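Local atomic coordinates of diphthine synthase (Entamoeba histolytica, PDB entry 3I4T), a protein that probably methylates the modified histidine of translation elongation factor 2 with S-adenosylmethionine as methyl donor, a step in making diphthamide. Residues S165-I170 against G228-D233; V152-W157 against E216-V221. All coordinates share one frame; numbering follows the deposited sequence.

Contact 1: S165-I170 against G228-D233; sequences SYYPKI and GVYDED
Tyr167 lies against both Val229 and Tyr230, and this corner is the tightly packed part of the contact. The side chains of Tyr167 and Val229 slide past each other in opposite directions. Val229 CG2 sits 3.6 Å from Tyr167 CZ, at a slant that is neither over the face nor at the edge. Tyr230 crosses Tyr167 obliquely. Its OH reaches the edge of the Tyr167 ring, in the ring plane, 3.6 Å from Tyr167 CD1. The two ring planes are nearly perpendicular, at 85°, with centroids 6.0 Å apart. Tyr167 reaches this place because its CG is anti to the backbone N (chi1 -180°). One turn on, Ile170 CG2 meets Val229 CG1 at 3.8 Å and comes near the edge of the Tyr230 ring.

No hydrogen bond joins the two segments. The buried hydroxyls are satisfied by helix 211-225 and the loop after it: Tyr167 OH bonds to Glu222 OE1 and Leu227 N, and Tyr230 OH to Leu218 O. The loose side is at exposed Gly228, whose N lies 3.9 Å from Tyr167 OH and bonds to Glu222 OE2. Pro168 points away.

The contact thus sets the first turn of helix 166-175 against the loop between helix 211-225 and strand 235-240. Beyond Tyr230 this loop leaves the helix, and at Glu232 it meets Lys255 of helix 254-257. Ile170 also touches Val152 of strand 152-154.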
loop_
_atom_site.group_PDB
_atom_site.type_symbol
_atom_site.label_atom_id
_atom_site.label_comp_id
_atom_site.label_asym_id
_atom_site.label_seq_id
_atom_site.Cartn_x
_atom_site.Cartn_y
_atom_site.Cartn_z
ATOM N N SER A 165 -12.341 19.450 -7.176
ATOM C CA SER A 165 -12.695 18.885 -5.868
ATOM C C SER A 165 -11.507 18.476 -5.016
ATOM O O SER A 165 -11.578 18.518 -3.796
ATOM C CB SER A 165 -13.574 17.657 -6.059
ATOM O OG SER A 165 -14.932 18.025 -5.953
ATOM N N TYR A 166 -10.430 18.045 -5.657
ATOM C CA TYR A 166 -9.226 17.646 -4.955
ATOM C C TYR A 166 -8.618 18.804 -4.157
ATOM O O TYR A 166 -7.928 18.570 -3.159
ATOM C CB TYR A 166 -8.189 17.139 -5.957
ATOM C CG TYR A 166 -7.885 18.109 -7.084
ATOM C CD1 TYR A 166 -6.985 19.157 -6.912
ATOM C CD2 TYR A 166 -8.491 17.964 -8.327
ATOM C CE1 TYR A 166 -6.707 20.038 -7.950
ATOM C CE2 TYR A 166 -8.216 18.830 -9.366
ATOM C CZ TYR A 166 -7.321 19.863 -9.173
ATOM O OH TYR A 166 -7.053 20.724 -10.212
ATOM N N TYR A 167 -8.881 20.035 -4.599
ATOM C CA TYR A 167 -8.192 21.220 -4.097
ATOM C C TYR A 167 -8.410 21.436 -2.598
ATOM O O TYR A 167 -7.422 21.523 -1.862
ATOM C CB TYR A 167 -8.535 22.471 -4.936
ATOM C CG TYR A 167 -7.863 23.769 -4.506
ATOM C CD1 TYR A 167 -6.536 24.050 -4.850
ATOM C CD2 TYR A 167 -8.563 24.727 -3.783
ATOM C CE1 TYR A 167 -5.924 25.245 -4.467
ATOM C CE2 TYR A 167 -7.963 25.918 -3.400
ATOM C CZ TYR A 167 -6.642 26.171 -3.747
ATOM O OH TYR A 167 -6.057 27.365 -3.367
ATOM N N PRO A 168 -9.687 21.502 -2.140
ATOM C CA PRO A 168 -9.931 21.648 -0.704
ATOM C C PRO A 168 -9.353 20.500 0.114
ATOM O O PRO A 168 -8.909 20.735 1.227
ATOM C CB PRO A 168 -11.470 21.656 -0.595
ATOM C CG PRO A 168 -11.936 20.994 -1.835
ATOM C CD PRO A 168 -10.958 21.429 -2.886
ATOM N N LYS A 169 -9.358 19.283 -0.427
ATOM C CA LYS A 169 -8.746 18.129 0.257
ATOM C C LYS A 169 -7.216 18.243 0.387
ATOM O O LYS A 169 -6.647 17.772 1.374
ATOM C CB LYS A 169 -9.102 16.818 -0.441
ATOM C CG LYS A 169 -10.593 16.506 -0.504
ATOM C CD LYS A 169 -10.848 15.203 -1.271
ATOM C CE LYS A 169 -12.346 14.993 -1.471
ATOM N NZ LYS A 169 -12.667 13.767 -2.245
ATOM N N ILE A 170 -6.554 18.849 -0.600
ATOM C CA ILE A 170 -5.114 19.117 -0.486
ATOM C C ILE A 170 -4.861 20.154 0.619
ATOM O O ILE A 170 -3.898 20.035 1.383
ATOM C CB ILE A 170 -4.469 19.585 -1.834
ATOM C CG1 ILE A 170 -4.622 18.504 -2.912
ATOM C CG2 ILE A 170 -2.990 19.911 -1.644
ATOM C CD1 ILE A 170 -4.164 18.932 -4.288
ATOM N N GLY A 228 -4.004 29.814 -1.087
ATOM C CA GLY A 228 -2.601 29.764 -0.674
ATOM C C GLY A 228 -2.119 28.385 -0.256
ATOM O O GLY A 228 -1.256 28.272 0.615
ATOM N N VAL A 229 -2.655 27.346 -0.905
ATOM C CA VAL A 229 -2.370 25.950 -0.559
ATOM C C VAL A 229 -0.966 25.526 -1.009
ATOM O O VAL A 229 -0.226 24.881 -0.265
ATOM C CB VAL A 229 -3.433 25.006 -1.174
ATOM C CG1 VAL A 229 -3.181 23.562 -0.765
ATOM C CG2 VAL A 229 -4.826 25.431 -0.760
ATOM N N TYR A 230 -0.629 25.884 -2.239
ATOM C CA TYR A 230 0.698 25.696 -2.810
ATOM C C TYR A 230 0.918 26.845 -3.788
ATOM O O TYR A 230 -0.030 27.594 -4.092
ATOM C CB TYR A 230 0.773 24.374 -3.567
ATOM C CG TYR A 230 -0.411 24.131 -4.473
ATOM C CD1 TYR A 230 -0.519 24.784 -5.705
ATOM C CD2 TYR A 230 -1.431 23.259 -4.100
ATOM C CE1 TYR A 230 -1.608 24.571 -6.538
ATOM C CE2 TYR A 230 -2.527 23.043 -4.931
ATOM C CZ TYR A 230 -2.609 23.706 -6.146
ATOM O OH TYR A 230 -3.690 23.497 -6.965
ATOM N N ASP A 231 2.149 26.990 -4.278
ATOM C CA ASP A 231 2.409 27.891 -5.404
ATOM C C ASP A 231 3.553 27.440 -6.323
ATOM O O ASP A 231 4.252 26.486 -6.025
ATOM C CB ASP A 231 2.565 29.363 -4.942
ATOM C CG ASP A 231 3.842 29.627 -4.123
ATOM O OD1 ASP A 231 4.645 28.707 -3.824
ATOM O OD2 ASP A 231 4.037 30.811 -3.766
ATOM N N GLU A 232 3.704 28.136 -7.444
ATOM C CA GLU A 232 4.833 28.027 -8.384
ATOM C C GLU A 232 6.138 27.475 -7.782
ATOM O O GLU A 232 6.812 26.625 -8.387
ATOM C CB GLU A 232 5.090 29.436 -8.948
ATOM C CG GLU A 232 5.673 29.491 -10.336
ATOM C CD GLU A 232 5.732 30.905 -10.900
ATOM O OE1 GLU A 232 6.429 31.773 -10.324
ATOM O OE2 GLU A 232 5.083 31.149 -11.938
ATOM N N ASP A 233 6.489 27.977 -6.601
ATOM C CA ASP A 233 7.766 27.673 -5.955
ATOM C C ASP A 233 7.697 26.524 -4.943
ATOM O O ASP A 233 8.706 26.201 -4.316
ATOM C CB ASP A 233 8.326 28.927 -5.268
ATOM C CG ASP A 233 8.671 30.037 -6.255
ATOM O OD1 ASP A 233 9.601 29.847 -7.069
ATOM O OD2 ASP A 233 8.022 31.107 -6.209
#

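Contact 2: V152-W157 against E216-V221; sequences VSVCFW and EQLLEV
Gln217 is the first residue of 216-221 to touch the other segment, and it meets three residues there. Its extended chain carries the amide over one face of the Trp157 indole. The amide and ring planes are only 14° apart, so the two groups stack. Gln217 CD lies 3.2 Å from the ring plane, offset toward the rim. Behind it, Gln217 CG makes a CH-pi contact 3.6 Å from the centroid of the six-membered ring. Gln217 NE2 donates to Cys155 O at 2.9 Å. The bond is nearly straight (166°), and the acceptor lies in the amide plane. One water bridges Gln217 NE2 and Trp157 N. Gln217 OE1 lies 3.4 Å from Val154 CG1 and accepts a hydrogen bond from Tyr166 OH.

Leu218 points its first bond away from the strand, but its tip returns: CD2 comes within 4.2 Å of Val154 CG2. Glu220 is next to reach across. Its OE2 approaches the edge of the indole in the ring plane, 3.1 Å from Trp157 CZ3, with the carboxylate turned 73° to the ring. Val221 ends the walk, with CG2 3.7 Å from Trp157 CZ2.

The contact packs the end of strand 152-154 of the mixed sheet, and the loop after it, on helix 211-225. The chemistry joins one direct hydrogen bond to an amide-on-indole stack, flanked by small apolar contacts. Cys155 O and Tyr166 OH hold the Gln217 amide at both ends, which should fix its rotation. Trp157 NE1 bonds to Pro163 O, so the indole is tied too. Glu220 OE2 probably finds the slightly positive C-H rim favourable, but it also lies close to Glu224 OE2 and has only a long, weak ion pair with Arg162.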
loop_
_atom_site.group_PDB
_atom_site.type_symbol
_atom_site.label_atom_id
_atom_site.label_comp_id
_atom_site.label_asym_id
_atom_site.label_seq_id
_atom_site.Cartn_x
_atom_site.Cartn_y
_atom_site.Cartn_z
ATOM N N VAL A 152 -5.791 12.000 -3.534
ATOM C CA VAL A 152 -6.639 12.814 -4.418
ATOM C C VAL A 152 -6.406 12.481 -5.900
ATOM O O VAL A 152 -5.339 11.973 -6.271
ATOM C CB VAL A 152 -6.479 14.338 -4.178
ATOM C CG1 VAL A 152 -6.783 14.689 -2.746
ATOM C CG2 VAL A 152 -5.089 14.814 -4.568
ATOM N N SER A 153 -7.413 12.768 -6.725
ATOM C CA SER A 153 -7.369 12.477 -8.166
ATOM C C SER A 153 -7.582 13.731 -8.996
ATOM O O SER A 153 -8.540 14.483 -8.773
ATOM C CB SER A 153 -8.416 11.419 -8.560
ATOM O OG SER A 153 -8.039 10.130 -8.086
ATOM N N VAL A 154 -6.682 13.948 -9.951
ATOM C CA VAL A 154 -6.831 15.036 -10.909
ATOM C C VAL A 154 -7.395 14.469 -12.216
ATOM O O VAL A 154 -6.905 13.461 -12.720
ATOM C CB VAL A 154 -5.505 15.804 -11.121
ATOM C CG1 VAL A 154 -5.678 16.908 -12.152
ATOM C CG2 VAL A 154 -5.040 16.412 -9.805
ATOM N N CYS A 155 -8.439 15.117 -12.732
ATOM C CA CYS A 155 -9.133 14.682 -13.945
ATOM C C CYS A 155 -8.793 15.565 -15.147
ATOM O O CYS A 155 -8.377 16.719 -14.980
ATOM C CB CYS A 155 -10.648 14.698 -13.713
ATOM S SG CYS A 155 -11.229 13.491 -12.468
ATOM N N PHE A 156 -8.974 15.013 -16.350
ATOM C CA PHE A 156 -8.876 15.791 -17.580
ATOM C C PHE A 156 -10.037 16.774 -17.700
ATOM O O PHE A 156 -11.201 16.381 -17.609
ATOM C CB PHE A 156 -8.861 14.881 -18.820
ATOM C CG PHE A 156 -7.505 14.332 -19.159
ATOM C CD1 PHE A 156 -6.468 15.179 -19.528
ATOM C CD2 PHE A 156 -7.273 12.959 -19.129
ATOM C CE1 PHE A 156 -5.217 14.675 -19.840
ATOM C CE2 PHE A 156 -6.021 12.443 -19.442
ATOM C CZ PHE A 156 -4.997 13.298 -19.803
ATOM N N TRP A 157 -9.714 18.044 -17.916
ATOM C CA TRP A 157 -10.733 19.064 -18.126
ATOM C C TRP A 157 -11.286 19.009 -19.542
ATOM O O TRP A 157 -10.561 18.688 -20.490
ATOM C CB TRP A 157 -10.176 20.442 -17.806
ATOM C CG TRP A 157 -10.148 20.737 -16.333
ATOM C CD1 TRP A 157 -10.467 19.882 -15.312
ATOM C CD2 TRP A 157 -9.760 21.967 -15.718
ATOM N NE1 TRP A 157 -10.314 20.511 -14.102
ATOM C CE2 TRP A 157 -9.878 21.792 -14.320
ATOM C CE3 TRP A 157 -9.330 23.204 -16.213
ATOM C CZ2 TRP A 157 -9.576 22.808 -13.407
ATOM C CZ3 TRP A 157 -9.028 24.221 -15.305
ATOM C CH2 TRP A 157 -9.156 24.015 -13.916
ATOM N N GLU A 216 0.136 22.058 -14.351
ATOM C CA GLU A 216 -0.507 23.165 -15.042
ATOM C C GLU A 216 -1.879 23.440 -14.436
ATOM O O GLU A 216 -2.182 24.572 -14.064
ATOM C CB GLU A 216 -0.635 22.865 -16.543
ATOM C CG GLU A 216 -1.012 24.060 -17.403
ATOM C CD GLU A 216 -1.573 23.636 -18.758
ATOM O OE1 GLU A 216 -2.542 22.832 -18.782
ATOM O OE2 GLU A 216 -1.050 24.107 -19.801
ATOM N N GLN A 217 -2.693 22.392 -14.323
ATOM C CA GLN A 217 -4.053 22.519 -13.804
ATOM C C GLN A 217 -4.078 22.997 -12.344
ATOM O O GLN A 217 -4.887 23.857 -11.989
ATOM C CB GLN A 217 -4.806 21.193 -13.936
ATOM C CG GLN A 217 -6.312 21.372 -13.914
ATOM C CD GLN A 217 -7.066 20.072 -13.741
ATOM O OE1 GLN A 217 -7.509 19.749 -12.638
ATOM N NE2 GLN A 217 -7.234 19.329 -14.828
ATOM N N LEU A 218 -3.194 22.440 -11.515
ATOM C CA LEU A 218 -3.087 22.833 -10.107
ATOM C C LEU A 218 -2.745 24.311 -9.952
ATOM O O LEU A 218 -3.290 24.992 -9.072
ATOM C CB LEU A 218 -2.051 21.983 -9.344
ATOM C CG LEU A 218 -2.248 20.474 -9.140
ATOM C CD1 LEU A 218 -1.085 19.895 -8.365
ATOM C CD2 LEU A 218 -3.534 20.129 -8.437
ATOM N N LEU A 219 -1.851 24.799 -10.805
ATOM C CA LEU A 219 -1.446 26.203 -10.770
ATOM C C LEU A 219 -2.594 27.117 -11.166
ATOM O O LEU A 219 -2.761 28.193 -10.603
ATOM C CB LEU A 219 -0.214 26.434 -11.649
ATOM C CG LEU A 219 1.069 25.868 -11.021
ATOM C CD1 LEU A 219 2.277 25.995 -11.945
ATOM C CD2 LEU A 219 1.354 26.542 -9.682
ATOM N N GLU A 220 -3.410 26.660 -12.108
ATOM C CA GLU A 220 -4.556 27.428 -12.582
ATOM C C GLU A 220 -5.689 27.491 -11.544
ATOM O O GLU A 220 -6.369 28.512 -11.408
ATOM C CB GLU A 220 -5.056 26.814 -13.880
ATOM C CG GLU A 220 -5.915 27.725 -14.712
ATOM C CD GLU A 220 -6.487 27.007 -15.913
ATOM O OE1 GLU A 220 -5.701 26.504 -16.750
ATOM O OE2 GLU A 220 -7.731 26.944 -16.023
ATOM N N VAL A 221 -5.883 26.388 -10.828
ATOM C CA VAL A 221 -6.858 26.308 -9.752
ATOM C C VAL A 221 -6.445 27.211 -8.582
ATOM O O VAL A 221 -7.281 27.894 -8.007
ATOM C CB VAL A 221 -7.055 24.842 -9.313
ATOM C CG1 VAL A 221 -7.774 24.739 -7.983
ATOM C CG2 VAL A 221 -7.801 24.056 -10.398
HETATM O O HOH W 1 -9.861 17.525 -11.985
HETATM O O HOH W 2 -7.149 19.127 -18.050
#

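From the N terminus, strand 152-154 and the loop after it supply the first half of contact 2. Helix 166-175 follows and supplies the first half of contact 1. The chain then runs through strand 180-187 to helix 211-225, where contact 2 closes its loop. Contact 1 closes shortly afterwards, in the loop before strand 235-240. The segments alternate, so the contacts cross rather than nest. Their centres are 10 Å apart. They also touch directly: Tyr166 packs on Leu218 and Val221 of helix 211-225. Together they tie that helix and its following loop to strand 152-154, part of the mixed sheet, and to helix 166-175.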